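PDB 2RHF: DNA helicase RecQ from Deinococcus radiodurans, which probably couples ATP hydrolysis to the 3'-5' unwinding of duplex DNA, and is represented here by its third, regulatory C-terminal HRDC domain. Local coordinates for residues A[38-49]-A[65-76]. Residues are numbered along the deposited sequence; the frame is centred on the assembly and turned at random.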
# COMPACT_ATOMS: atom_id res chain seq x y z
N LEU A 38 -5.42 3.15 1.96
CA LEU A 38 -4.04 3.62 1.93
C LEU A 38 -3.92 4.95 1.21
O LEU A 38 -3.25 5.87 1.68
CB LEU A 38 -3.13 2.58 1.28
CG LEU A 38 -2.90 1.29 2.08
CD1 LEU A 38 -2.25 0.22 1.22
CD2 LEU A 38 -2.05 1.58 3.34
N ALA A 39 -4.60 5.07 0.07
CA ALA A 39 -4.54 6.30 -0.71
C ALA A 39 -5.21 7.46 0.02
O ALA A 39 -4.72 8.59 -0.04
CB ALA A 39 -5.16 6.10 -2.08
N ALA A 40 -6.31 7.18 0.71
CA ALA A 40 -7.05 8.22 1.43
C ALA A 40 -6.33 8.65 2.69
O ALA A 40 -6.25 9.84 2.98
CB ALA A 40 -8.47 7.72 1.76
N ARG A 41 -5.84 7.69 3.46
CA ARG A 41 -5.24 7.97 4.76
C ARG A 41 -3.78 8.41 4.67
O ARG A 41 -3.27 9.05 5.58
CB ARG A 41 -5.36 6.76 5.68
CG ARG A 41 -6.83 6.38 6.01
CD ARG A 41 -6.91 5.11 6.82
NE ARG A 41 -6.32 5.31 8.14
CZ ARG A 41 -6.98 5.78 9.20
NH1 ARG A 41 -8.27 6.06 9.13
NH2 ARG A 41 -6.34 5.96 10.34
N GLN A 42 -3.11 8.05 3.57
CA GLN A 42 -1.71 8.42 3.37
C GLN A 42 -0.85 8.14 4.62
O GLN A 42 -0.15 9.03 5.09
CB GLN A 42 -1.59 9.92 3.02
CG GLN A 42 -2.21 10.44 1.72
CD GLN A 42 -1.91 11.96 1.50
OE1 GLN A 42 -1.07 12.54 2.20
NE2 GLN A 42 -2.58 12.57 0.55
N PRO A 43 -0.85 6.91 5.12
CA PRO A 43 0.01 6.64 6.27
C PRO A 43 1.47 6.89 5.95
O PRO A 43 1.93 6.63 4.82
CB PRO A 43 -0.22 5.15 6.52
CG PRO A 43 -0.66 4.62 5.22
CD PRO A 43 -1.51 5.68 4.64
N ARG A 44 2.19 7.41 6.94
CA ARG A 44 3.60 7.81 6.79
C ARG A 44 4.49 7.08 7.77
O ARG A 44 5.72 7.26 7.76
CB ARG A 44 3.78 9.32 7.01
CG ARG A 44 2.77 10.21 6.30
CD ARG A 44 2.84 10.06 4.77
NE ARG A 44 4.12 10.46 4.19
CZ ARG A 44 4.52 11.73 4.06
NH1 ARG A 44 3.74 12.73 4.47
NH2 ARG A 44 5.70 11.99 3.51
N THR A 45 3.88 6.28 8.63
CA THR A 45 4.58 5.58 9.70
C THR A 45 3.97 4.20 9.89
O THR A 45 2.84 3.94 9.46
CB THR A 45 4.43 6.30 11.07
OG1 THR A 45 3.05 6.28 11.46
CG2 THR A 45 4.92 7.73 11.00
N LEU A 46 4.68 3.34 10.60
CA LEU A 46 4.14 2.04 10.99
C LEU A 46 2.91 2.18 11.87
O LEU A 46 1.95 1.43 11.72
CB LEU A 46 5.20 1.20 11.69
CG LEU A 46 6.36 0.74 10.82
CD1 LEU A 46 7.32 -0.07 11.66
CD2 LEU A 46 5.89 -0.07 9.60
N ALA A 47 2.93 3.16 12.78
CA ALA A 47 1.77 3.41 13.64
C ALA A 47 0.52 3.71 12.81
O ALA A 47 -0.57 3.22 13.11
CB ALA A 47 2.06 4.55 14.60
N GLU A 48 0.69 4.51 11.78
CA GLU A 48 -0.40 4.86 10.91
C GLU A 48 -0.84 3.69 10.03
O GLU A 48 -2.02 3.52 9.78
CB GLU A 48 -0.03 6.10 10.11
CG GLU A 48 0.06 7.35 11.02
CD GLU A 48 0.72 8.55 10.38
OE1 GLU A 48 0.85 8.58 9.16
OE2 GLU A 48 1.11 9.49 11.12
N LEU A 49 0.10 2.85 9.60
CA LEU A 49 -0.28 1.64 8.84
C LEU A 49 -1.18 0.72 9.64
O LEU A 49 -2.10 0.11 9.09
CB LEU A 49 0.96 0.86 8.43
CG LEU A 49 1.74 1.38 7.23
CD1 LEU A 49 3.01 0.57 7.08
CD2 LEU A 49 0.88 1.36 5.94
N GLU A 65 7.04 -1.34 4.68
CA GLU A 65 8.05 -0.38 4.26
C GLU A 65 7.90 -0.04 2.78
O GLU A 65 8.02 1.12 2.40
CB GLU A 65 9.46 -0.89 4.58
CG GLU A 65 9.79 -0.92 6.09
CD GLU A 65 9.64 0.45 6.81
OE1 GLU A 65 9.68 1.51 6.15
OE2 GLU A 65 9.50 0.44 8.05
N ARG A 66 7.59 -1.03 1.95
CA ARG A 66 7.36 -0.78 0.52
C ARG A 66 6.14 0.12 0.29
O ARG A 66 6.16 0.97 -0.60
CB ARG A 66 7.19 -2.10 -0.25
CG ARG A 66 8.34 -3.07 -0.22
CD ARG A 66 9.33 -2.80 -1.31
NE ARG A 66 8.84 -3.07 -2.66
CZ ARG A 66 8.82 -4.27 -3.26
NH1 ARG A 66 9.22 -5.37 -2.63
NH2 ARG A 66 8.38 -4.36 -4.51
N ILE A 67 5.08 -0.08 1.07
CA ILE A 67 3.90 0.75 0.98
C ILE A 67 4.22 2.19 1.35
O ILE A 67 3.84 3.13 0.64
CB ILE A 67 2.77 0.18 1.87
CG1 ILE A 67 2.23 -1.13 1.28
CG2 ILE A 67 1.64 1.22 2.04
CD1 ILE A 67 1.36 -1.95 2.25
N LEU A 68 4.91 2.39 2.47
CA LEU A 68 5.27 3.76 2.88
C LEU A 68 6.13 4.43 1.83
O LEU A 68 5.96 5.61 1.55
CB LEU A 68 6.00 3.75 4.22
CG LEU A 68 5.17 3.26 5.42
CD1 LEU A 68 6.01 3.32 6.69
CD2 LEU A 68 3.88 4.08 5.58
N ASP A 69 7.05 3.67 1.23
CA ASP A 69 7.94 4.21 0.21
C ASP A 69 7.15 4.59 -1.05
O ASP A 69 7.44 5.61 -1.68
CB ASP A 69 9.04 3.17 -0.06
CG ASP A 69 9.99 3.54 -1.19
OD1 ASP A 69 10.39 4.73 -1.32
OD2 ASP A 69 10.37 2.60 -1.92
N ALA A 70 6.17 3.78 -1.44
CA ALA A 70 5.32 4.14 -2.58
C ALA A 70 4.60 5.47 -2.33
O ALA A 70 4.59 6.37 -3.18
CB ALA A 70 4.33 3.03 -2.89
N ILE A 71 4.00 5.60 -1.15
CA ILE A 71 3.30 6.82 -0.78
C ILE A 71 4.27 8.01 -0.78
O ILE A 71 3.96 9.07 -1.34
CB ILE A 71 2.61 6.63 0.58
CG1 ILE A 71 1.43 5.64 0.43
CG2 ILE A 71 2.13 7.96 1.16
CD1 ILE A 71 0.91 5.09 1.73
N ASN A 72 5.44 7.85 -0.17
CA ASN A 72 6.41 8.93 -0.11
C ASN A 72 6.94 9.33 -1.46
O ASN A 72 7.18 10.51 -1.71
CB ASN A 72 7.56 8.55 0.82
CG ASN A 72 7.16 8.60 2.27
OD1 ASN A 72 6.33 9.41 2.64
ND2 ASN A 72 7.73 7.73 3.07
N THR A 73 7.10 8.37 -2.35
CA THR A 73 7.58 8.66 -3.69
C THR A 73 6.60 9.59 -4.41
O THR A 73 7.01 10.53 -5.10
CB THR A 73 7.85 7.37 -4.48
OG1 THR A 73 8.89 6.63 -3.83
CG2 THR A 73 8.31 7.68 -5.90
N VAL A 74 5.31 9.32 -4.24
CA VAL A 74 4.28 10.18 -4.82
C VAL A 74 4.22 11.55 -4.13
O VAL A 74 4.18 12.58 -4.79
CB VAL A 74 2.91 9.49 -4.79
CG1 VAL A 74 1.80 10.47 -5.22
CG2 VAL A 74 2.93 8.25 -5.66
N LEU A 75 4.20 11.56 -2.80
CA LEU A 75 4.02 12.82 -2.08
C LEU A 75 5.21 13.76 -2.24
O LEU A 75 5.03 14.97 -2.31
CB LEU A 75 3.76 12.58 -0.61
CG LEU A 75 2.46 11.88 -0.25
CD1 LEU A 75 2.38 11.64 1.23
CD2 LEU A 75 1.25 12.65 -0.73
N ASP A 76 6.42 13.20 -2.27
CA ASP A 76 7.65 14.00 -2.31
C ASP A 76 8.20 14.20 -3.71
O ASP A 76 8.84 15.21 -3.97
CB ASP A 76 8.73 13.38 -1.42
CG ASP A 76 8.42 13.50 0.06
OD1 ASP A 76 7.58 14.36 0.42
OD2 ASP A 76 9.03 12.74 0.85
O HOH W 1 4.48 7.29 3.63
O HOH W 2 7.53 8.40 6.02
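L68 and L49 meet tip to tip in the tightly packed half of this contact, with CD2 of L68 3.8 Å from CG of L49. The same L68 methyl comes within 3.3 Å of the backbone O of P43, so the leucine is wedged between the 42-45 loop and helix 46-49. One residue back, CG2 of I67 lies 3.9 Å from L38 CD2 and 4.0 Å from L49 CD2; one turn on, CD1 of I71 lies 3.8 Å from CD of P43, the two side chains crossing at about a right angle. L38, P43, L49, I67, L68 and I71 are all buried.

The solvent side is polar and is bridged partly by water. R44 starts away from the helix, but bends at chi2 (-61°) and chi3 (-62°) bring its guanidinium back over it. NE (2.9 Å) and NH2 (2.8 Å) of R44 both donate to OD1 of N72, a side-on grip with that oxygen close to the guanidinium plane, although the amide plane is turned 63° from it. L75 CD1 sits 3.5 Å above the centre of one guanidinium face. One water lies between P43 O and L68 O, within hydrogen-bonding distance of both; another joins R44 O to N72 ND2. Replacing N72 with an alanine would probably leave R44 NE and NH2 without their shared acceptor and the guanidinium freer to swing off L75.

Within the HRDC domain, the contact seats the turn linking helices 32-41 and 46-49 along the C-terminal part of helix 57-76. V52 adds to the packing on L38 and P43, while helix 4-22 flanks the pair, touching Q42 through L7 and V74 through A10.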